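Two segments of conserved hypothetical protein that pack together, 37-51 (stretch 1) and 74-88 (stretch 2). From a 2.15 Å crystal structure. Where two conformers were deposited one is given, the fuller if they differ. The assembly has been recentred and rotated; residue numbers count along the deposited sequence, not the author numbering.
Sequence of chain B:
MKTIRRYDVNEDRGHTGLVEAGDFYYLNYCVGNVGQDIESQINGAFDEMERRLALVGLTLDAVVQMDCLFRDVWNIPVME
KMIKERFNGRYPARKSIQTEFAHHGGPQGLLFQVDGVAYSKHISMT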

# COMPACT_ATOMS: atom_id res chain seq x y z
N ASP B 37 34.13 -6.42 28.65
CA ASP B 37 33.47 -5.82 27.48
C ASP B 37 32.17 -6.55 27.07
O ASP B 37 31.93 -7.67 27.48
CB ASP B 37 34.45 -5.66 26.30
CG ASP B 37 34.93 -7.00 25.73
OD1 ASP B 37 34.29 -8.05 25.92
OD2 ASP B 37 35.96 -6.99 25.04
N ILE B 38 31.34 -5.91 26.25
CA ILE B 38 30.04 -6.50 25.91
C ILE B 38 30.12 -7.98 25.48
O ILE B 38 29.37 -8.78 26.00
CB ILE B 38 29.21 -5.66 24.89
CG1 ILE B 38 27.84 -6.31 24.66
CG2 ILE B 38 30.01 -5.42 23.56
CD1 ILE B 38 26.90 -6.31 25.91
N GLU B 39 31.03 -8.33 24.57
CA GLU B 39 31.11 -9.71 24.08
C GLU B 39 31.38 -10.68 25.23
O GLU B 39 30.75 -11.74 25.33
CB GLU B 39 32.16 -9.86 22.97
CG GLU B 39 32.07 -11.16 22.17
CD GLU B 39 33.20 -11.28 21.13
OE1 GLU B 39 34.04 -12.20 21.27
OE2 GLU B 39 33.26 -10.43 20.20
N SER B 40 32.30 -10.29 26.12
CA SER B 40 32.67 -11.11 27.27
C SER B 40 31.54 -11.26 28.29
O SER B 40 31.42 -12.31 28.92
CB SER B 40 33.91 -10.55 27.96
OG SER B 40 34.98 -10.37 27.04
N GLN B 41 30.72 -10.22 28.45
CA GLN B 41 29.60 -10.28 29.40
C GLN B 41 28.49 -11.13 28.85
O GLN B 41 27.79 -11.78 29.60
CB GLN B 41 29.08 -8.89 29.78
CG GLN B 41 30.06 -8.11 30.60
CD GLN B 41 29.45 -6.93 31.29
OE1 GLN B 41 28.24 -6.86 31.49
NE2 GLN B 41 30.29 -5.98 31.66
N ILE B 42 28.34 -11.11 27.52
CA ILE B 42 27.40 -11.98 26.84
C ILE B 42 27.82 -13.45 27.00
O ILE B 42 26.99 -14.28 27.41
CB ILE B 42 27.21 -11.60 25.36
CG1 ILE B 42 26.56 -10.20 25.26
CG2 ILE B 42 26.34 -12.67 24.64
CD1 ILE B 42 26.65 -9.56 23.88
N ASN B 43 29.08 -13.77 26.71
CA ASN B 43 29.62 -15.12 27.00
C ASN B 43 29.53 -15.52 28.48
O ASN B 43 29.21 -16.66 28.78
CB ASN B 43 31.07 -15.27 26.52
CG ASN B 43 31.16 -15.44 25.01
OD1 ASN B 43 31.99 -14.81 24.35
ND2 ASN B 43 30.29 -16.28 24.46
N GLY B 44 29.81 -14.59 29.38
CA GLY B 44 29.67 -14.82 30.80
C GLY B 44 28.22 -15.12 31.17
O GLY B 44 27.96 -16.00 31.97
N ALA B 45 27.27 -14.39 30.60
CA ALA B 45 25.88 -14.65 30.93
C ALA B 45 25.50 -16.06 30.47
O ALA B 45 24.84 -16.79 31.20
CB ALA B 45 25.00 -13.62 30.32
N PHE B 46 25.91 -16.44 29.26
CA PHE B 46 25.56 -17.74 28.70
C PHE B 46 26.28 -18.89 29.42
O PHE B 46 25.75 -20.01 29.47
CB PHE B 46 25.87 -17.80 27.20
CG PHE B 46 24.91 -17.01 26.32
CD1 PHE B 46 23.57 -16.89 26.64
CD2 PHE B 46 25.36 -16.43 25.14
CE1 PHE B 46 22.69 -16.18 25.81
CE2 PHE B 46 24.48 -15.72 24.30
CZ PHE B 46 23.15 -15.60 24.65
N ASP B 47 27.48 -18.62 29.96
CA ASP B 47 28.18 -19.59 30.82
C ASP B 47 27.36 -19.87 32.09
O ASP B 47 27.26 -21.03 32.51
CB ASP B 47 29.56 -19.10 31.25
CG ASP B 47 30.59 -19.06 30.10
OD1 ASP B 47 30.39 -19.69 29.03
OD2 ASP B 47 31.65 -18.40 30.31
N GLU B 48 26.79 -18.83 32.71
CA GLU B 48 25.90 -19.03 33.87
C GLU B 48 24.66 -19.83 33.48
O GLU B 48 24.27 -20.76 34.21
CB GLU B 48 25.47 -17.73 34.57
CG GLU B 48 26.08 -17.50 35.99
CD GLU B 48 25.10 -16.83 37.01
OE1 GLU B 48 24.41 -15.80 36.71
OE2 GLU B 48 25.06 -17.33 38.16
N MSE B 49 24.06 -19.48 32.33
CA MSE B 49 22.88 -20.18 31.82
C MSE B 49 23.18 -21.69 31.67
O MSE B 49 22.40 -22.52 32.12
CB MSE B 49 22.39 -19.57 30.50
CG MSE B 49 21.15 -20.22 29.92
SE MSE B 49 20.41 -19.41 28.46
CE MSE B 49 21.76 -19.40 27.32
N GLU B 50 24.33 -22.01 31.04
CA GLU B 50 24.77 -23.39 30.90
C GLU B 50 25.03 -24.07 32.25
O GLU B 50 24.70 -25.25 32.43
CB GLU B 50 26.04 -23.49 30.04
CG GLU B 50 25.81 -23.17 28.58
CD GLU B 50 27.01 -23.48 27.70
OE1 GLU B 50 28.14 -23.00 28.01
OE2 GLU B 50 26.82 -24.22 26.70
N ARG B 51 25.67 -23.33 33.17
CA ARG B 51 25.95 -23.84 34.51
C ARG B 51 24.65 -24.24 35.18
O ARG B 51 24.55 -25.32 35.74
CB ARG B 51 26.65 -22.80 35.39
CG ARG B 51 26.97 -23.32 36.81
CD ARG B 51 27.62 -22.29 37.74
NE ARG B 51 26.70 -21.22 38.06
CZ ARG B 51 25.76 -21.25 39.01
NH1 ARG B 51 25.59 -22.32 39.78
NH2 ARG B 51 24.96 -20.19 39.18
N TRP B 74 21.55 -1.74 20.86
CA TRP B 74 22.29 -1.82 19.58
C TRP B 74 23.46 -2.84 19.56
O TRP B 74 24.09 -3.06 18.52
CB TRP B 74 22.78 -0.45 19.16
CG TRP B 74 21.67 0.51 18.81
CD1 TRP B 74 21.06 1.40 19.66
CD2 TRP B 74 21.05 0.68 17.53
NE1 TRP B 74 20.09 2.11 18.98
CE2 TRP B 74 20.07 1.69 17.67
CE3 TRP B 74 21.22 0.07 16.28
CZ2 TRP B 74 19.27 2.12 16.60
CZ3 TRP B 74 20.44 0.49 15.22
CH2 TRP B 74 19.47 1.51 15.39
N ASN B 75 23.73 -3.44 20.72
CA ASN B 75 24.65 -4.57 20.84
C ASN B 75 24.03 -5.94 20.44
O ASN B 75 24.71 -6.96 20.53
CB ASN B 75 25.19 -4.66 22.26
CG ASN B 75 26.25 -3.63 22.56
OD1 ASN B 75 27.13 -3.35 21.73
ND2 ASN B 75 26.18 -3.06 23.75
N ILE B 76 22.77 -5.96 20.05
CA ILE B 76 22.15 -7.21 19.54
C ILE B 76 23.04 -7.99 18.54
O ILE B 76 23.16 -9.19 18.68
CB ILE B 76 20.74 -6.97 18.95
CG1 ILE B 76 19.69 -6.87 20.07
CG2 ILE B 76 20.28 -8.12 18.02
CD1 ILE B 76 18.41 -6.24 19.58
N PRO B 77 23.64 -7.32 17.52
CA PRO B 77 24.53 -8.09 16.62
C PRO B 77 25.73 -8.77 17.32
O PRO B 77 26.20 -9.81 16.87
CB PRO B 77 25.05 -7.05 15.60
CG PRO B 77 24.13 -5.87 15.70
CD PRO B 77 23.53 -5.91 17.12
N VAL B 78 26.24 -8.17 18.40
CA VAL B 78 27.31 -8.81 19.17
C VAL B 78 26.74 -10.10 19.76
O VAL B 78 27.36 -11.14 19.67
CB VAL B 78 27.86 -7.91 20.30
CG1 VAL B 78 28.99 -8.63 21.09
CG2 VAL B 78 28.36 -6.54 19.74
N MSE B 79 25.54 -10.02 20.35
CA MSE B 79 24.92 -11.20 20.93
C MSE B 79 24.60 -12.26 19.87
O MSE B 79 24.77 -13.45 20.12
CB MSE B 79 23.65 -10.85 21.74
CG MSE B 79 22.94 -12.11 22.37
SE MSE B 79 21.29 -11.85 23.08
CE MSE B 79 20.39 -11.31 21.60
N GLU B 80 24.11 -11.82 18.71
CA GLU B 80 23.73 -12.73 17.63
C GLU B 80 24.90 -13.56 17.13
O GLU B 80 24.71 -14.76 16.83
CB GLU B 80 23.12 -11.96 16.47
CG GLU B 80 21.68 -11.59 16.73
CD GLU B 80 21.03 -10.90 15.55
OE1 GLU B 80 21.75 -10.54 14.59
OE2 GLU B 80 19.80 -10.72 15.59
N LYS B 81 26.08 -12.94 17.03
CA LYS B 81 27.32 -13.65 16.68
C LYS B 81 27.64 -14.74 17.71
O LYS B 81 28.00 -15.86 17.35
CB LYS B 81 28.51 -12.67 16.58
CG LYS B 81 29.86 -13.36 16.32
CD LYS B 81 31.09 -12.40 16.35
CE LYS B 81 32.38 -13.22 16.07
NZ LYS B 81 33.66 -12.45 16.17
N MSE B 82 27.50 -14.40 18.98
CA MSE B 82 27.81 -15.31 20.08
C MSE B 82 26.79 -16.46 20.17
O MSE B 82 27.15 -17.59 20.51
CB MSE B 82 27.84 -14.53 21.39
CG MSE B 82 29.15 -14.63 22.14
SE MSE B 82 30.69 -14.32 21.20
CE MSE B 82 30.68 -15.57 19.97
N ILE B 83 25.54 -16.15 19.86
CA ILE B 83 24.48 -17.15 19.80
C ILE B 83 24.80 -18.21 18.72
O ILE B 83 24.72 -19.41 18.97
CB ILE B 83 23.11 -16.49 19.56
CG1 ILE B 83 22.63 -15.83 20.86
CG2 ILE B 83 22.07 -17.52 19.05
CD1 ILE B 83 21.35 -15.00 20.69
N LYS B 84 25.19 -17.73 17.54
CA LYS B 84 25.45 -18.63 16.42
C LYS B 84 26.62 -19.56 16.73
O LYS B 84 26.57 -20.73 16.39
CB LYS B 84 25.59 -17.85 15.11
CG LYS B 84 24.25 -17.24 14.72
CD LYS B 84 24.20 -16.70 13.34
CE LYS B 84 24.43 -15.22 13.31
NZ LYS B 84 24.86 -14.82 11.93
N GLU B 85 27.62 -19.06 17.45
CA GLU B 85 28.76 -19.88 17.89
C GLU B 85 28.43 -20.87 19.02
O GLU B 85 29.01 -21.96 19.07
CB GLU B 85 29.94 -18.98 18.28
CG GLU B 85 30.56 -18.19 17.10
CD GLU B 85 31.72 -17.28 17.54
OE1 GLU B 85 32.10 -17.37 18.74
OE2 GLU B 85 32.25 -16.49 16.71
N ARG B 86 27.52 -20.52 19.91
CA ARG B 86 27.24 -21.36 21.08
C ARG B 86 26.00 -22.25 21.03
O ARG B 86 25.96 -23.29 21.72
CB ARG B 86 27.26 -20.50 22.34
CG ARG B 86 28.66 -19.99 22.60
CD ARG B 86 28.71 -19.23 23.86
NE ARG B 86 28.56 -20.10 25.01
CZ ARG B 86 28.93 -19.76 26.23
NH1 ARG B 86 29.48 -18.56 26.45
NH2 ARG B 86 28.76 -20.60 27.23
N PHE B 87 25.00 -21.87 20.22
CA PHE B 87 23.75 -22.63 20.08
C PHE B 87 23.73 -23.61 18.88
O PHE B 87 22.84 -24.46 18.79
CB PHE B 87 22.55 -21.69 20.00
CG PHE B 87 22.14 -21.09 21.31
CD1 PHE B 87 22.88 -20.05 21.87
CD2 PHE B 87 21.00 -21.54 21.97
CE1 PHE B 87 22.50 -19.46 23.07
CE2 PHE B 87 20.60 -20.98 23.19
CZ PHE B 87 21.35 -19.93 23.74
N ASN B 88 24.67 -23.46 17.95
CA ASN B 88 24.90 -24.45 16.88
C ASN B 88 23.65 -24.83 16.07
O ASN B 88 23.28 -26.00 15.99
CB ASN B 88 25.49 -25.74 17.47
CG ASN B 88 26.61 -25.47 18.46
OD1 ASN B 88 27.72 -25.07 18.08
ND2 ASN B 88 26.33 -25.73 19.75

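Two helical stretches of one chain pack side by side with their N-to-C directions 47° apart and their axes 9.6 Å apart at closest approach; the first helix runs on beyond Arg51. They lie nearest at their N-terminal ends, where the CA atoms of Glu39 and Val78 are 6.3 Å apart and those of Ile42 and Met79 6.5 Å; by Phe46 and Arg86 the CA-CA distance has grown to 8.6 Å, and there the side chains of Phe46 and Arg86 span the gap. The first helix is capped by Asp37, whose OD1 accepts from Ser40 N at 3.0 Å and from Ser40 OG at 2.7 Å. The second follows a short 3-10 segment; Asn88, with positive phi, has left helical geometry. Together the two stretches bury 752 Å².

At the close end the contact is mostly aliphatic. Ile42 points toward the partner helix, its CD1 lying 3.8 Å from Val78 CG1 and 3.9 Å from Met79 CB, while its CG2 is 4.0 Å from Met82 CB. Val78 CG1 also reaches Glu39 CA at 3.8 Å, a side chain packed directly on the facing main chain. Ile38 CG1 rests 3.8 Å from Asn75 ND2. The methylene part of Glu39 packs on selenomethionine Met82, with Glu39 CG 3.6 Å from Met82 SE. The carboxylate of Glu39 stays 4.5 Å from Lys81, OE2 to NZ, opposite charges too far apart for a salt bridge.

Farther along, Phe46 is a knob set among Met79, Ile83, Arg86 and Phe87. Its CZ lies 3.8 Å from Ile83 CG1 and 4.2 Å from Met79 CG. Phe87 turns its edge to the face of Phe46, with centroids 5.6 Å apart and planes at 79°, an arrangement that sets the electropositive ring hydrogens against the pi cloud. Selenomethionine Met49 extends this apolar patch, its CE 3.6 Å from Phe87 CZ.

Arg86 returns the packing: it is a knob among Asn43, Phe46, Asp47 and Glu50, and at 125 Å² has the largest area covered by the other stretch. One face of its guanidinium lies over Phe46 CB, 3.8 Å from CZ of Arg86, leaving the polar edge free for acceptors. There NH2 of Arg86 forms salt bridges with Asp47 OD1 and Glu50 OE1, each at 2.6 Å, while its NH1 makes weak hydrogen bonds to Asp47 OD1 and Asn43 O, both at 3.0 Å. One cation thus joins two carboxylates and a main-chain carbonyl of the facing helix.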